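Local coordinates for protein C-domain type II peptide synthetase (PDB 4ZNM) that is a condensation-domain (C-domain) family protein of the peptide synthetase type, probably a free-standing type II member, at residues L151-H156 with H166-D171. Sequence-based numbering, arbitrary orientation.
Sequences LVLIAH and HVIARD
Leu153 and Ala169 mark where the two backbones come closest, a strand against a helix with 8.3 Å between the two CA atoms. Helix 162-180 packs here on one face of the six-stranded mixed sheet, and no hydrogen bond joins the two segments. Strand 151-156 is instead tied to strands 47-55 and 137-143 on its flanks.

One methyl pair carries the contact: Leu153 CD1 sits 3.9 Å from Ile168 CG2, the two side chains sliding past each other in opposite directions. Ile168 is rotated with CG1 beside its backbone N (chi1 -69°) and CG2 anti to that N, which presents CG2 to the leucine methyl. Leu153 CD1 also comes within 4.5 Å of Ala169 CA, close to the helix backbone. Val152 and Ile154 point to the other face, against helix 110-125.

Polar chemistry stays off this interface. Arg170 forms a salt bridge with Asp171, its in-plane guanidinium gripping the single atom OD1 side-on through two hydrogen bonds, from NE at 3.0 Å and NH2 at 2.9 Å; Asp171 OD2 pairs with Arg73. A small, buried apolar contact thus joins helix and sheet, its cohesion probably coming from van der Waals contact and the exclusion of water.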
# COMPACT_ATOMS: atom_id res chain seq x y z
N LEU A 151 -7.14 -4.05 -17.80
CA LEU A 151 -5.80 -4.58 -17.69
C LEU A 151 -5.45 -4.74 -16.22
O LEU A 151 -5.48 -3.75 -15.47
CB LEU A 151 -4.79 -3.65 -18.36
CG LEU A 151 -3.34 -4.13 -18.22
CD1 LEU A 151 -3.10 -5.53 -18.82
CD2 LEU A 151 -2.39 -3.11 -18.79
N VAL A 152 -5.13 -5.96 -15.80
CA VAL A 152 -4.71 -6.22 -14.42
C VAL A 152 -3.23 -6.53 -14.35
O VAL A 152 -2.73 -7.43 -15.02
CB VAL A 152 -5.47 -7.39 -13.77
CG1 VAL A 152 -5.02 -7.59 -12.31
CG2 VAL A 152 -6.98 -7.16 -13.86
N LEU A 153 -2.52 -5.76 -13.54
CA LEU A 153 -1.14 -6.07 -13.24
C LEU A 153 -0.96 -6.58 -11.82
O LEU A 153 -1.61 -6.13 -10.85
CB LEU A 153 -0.28 -4.83 -13.46
CG LEU A 153 -0.42 -4.16 -14.83
CD1 LEU A 153 0.57 -2.97 -14.89
CD2 LEU A 153 -0.16 -5.17 -15.96
N ILE A 154 -0.04 -7.52 -11.68
CA ILE A 154 0.34 -8.03 -10.38
C ILE A 154 1.84 -8.11 -10.30
O ILE A 154 2.51 -8.54 -11.22
CB ILE A 154 -0.30 -9.38 -10.12
CG1 ILE A 154 0.10 -9.88 -8.74
CG2 ILE A 154 0.06 -10.34 -11.21
CD1 ILE A 154 -0.66 -11.12 -8.33
N ALA A 155 2.35 -7.67 -9.16
CA ALA A 155 3.79 -7.61 -8.94
C ALA A 155 4.08 -7.98 -7.51
O ALA A 155 3.29 -7.69 -6.60
CB ALA A 155 4.30 -6.21 -9.23
N HIS A 156 5.24 -8.58 -7.29
CA HIS A 156 5.62 -8.92 -5.95
C HIS A 156 5.89 -7.63 -5.18
O HIS A 156 6.52 -6.69 -5.67
CB HIS A 156 6.83 -9.84 -5.92
CG HIS A 156 6.89 -10.64 -4.65
ND1 HIS A 156 7.47 -10.16 -3.49
CD2 HIS A 156 6.36 -11.84 -4.35
CE1 HIS A 156 7.31 -11.06 -2.53
NE2 HIS A 156 6.64 -12.09 -3.03
N HIS A 166 1.85 2.68 -10.43
CA HIS A 166 1.46 3.81 -11.29
C HIS A 166 2.54 4.02 -12.38
O HIS A 166 2.21 4.12 -13.57
CB HIS A 166 1.24 5.04 -10.46
CG HIS A 166 1.09 6.29 -11.27
ND1 HIS A 166 -0.13 6.89 -11.49
CD2 HIS A 166 2.01 7.06 -11.91
CE1 HIS A 166 0.04 7.97 -12.23
NE2 HIS A 166 1.33 8.09 -12.50
N VAL A 167 3.82 4.00 -11.99
CA VAL A 167 4.93 4.15 -12.93
C VAL A 167 4.95 3.01 -13.97
O VAL A 167 5.16 3.25 -15.17
CB VAL A 167 6.29 4.23 -12.19
CG1 VAL A 167 7.47 4.16 -13.19
CG2 VAL A 167 6.39 5.56 -11.38
N ILE A 168 4.71 1.77 -13.54
CA ILE A 168 4.76 0.61 -14.43
C ILE A 168 3.70 0.73 -15.54
O ILE A 168 3.94 0.40 -16.71
CB ILE A 168 4.58 -0.67 -13.64
CG1 ILE A 168 5.80 -0.92 -12.75
CG2 ILE A 168 4.35 -1.89 -14.59
CD1 ILE A 168 5.57 -2.01 -11.70
N ALA A 169 2.51 1.16 -15.14
CA ALA A 169 1.39 1.28 -16.05
C ALA A 169 1.69 2.40 -17.04
O ALA A 169 1.47 2.25 -18.25
CB ALA A 169 0.11 1.55 -15.28
N ARG A 170 2.26 3.50 -16.55
CA ARG A 170 2.54 4.64 -17.43
C ARG A 170 3.60 4.26 -18.44
O ARG A 170 3.44 4.50 -19.65
CB ARG A 170 3.00 5.88 -16.66
CG ARG A 170 3.37 7.01 -17.64
CD ARG A 170 4.38 7.93 -17.14
NE ARG A 170 5.65 7.30 -16.82
CZ ARG A 170 6.63 7.98 -16.25
NH1 ARG A 170 6.44 9.26 -15.99
NH2 ARG A 170 7.80 7.41 -15.93
N ASP A 171 4.67 3.66 -17.96
CA ASP A 171 5.75 3.23 -18.82
C ASP A 171 5.24 2.22 -19.85
O ASP A 171 5.61 2.29 -21.02
CB ASP A 171 6.86 2.62 -17.98
CG ASP A 171 7.66 3.67 -17.18
OD1 ASP A 171 7.32 4.88 -17.20
OD2 ASP A 171 8.64 3.25 -16.53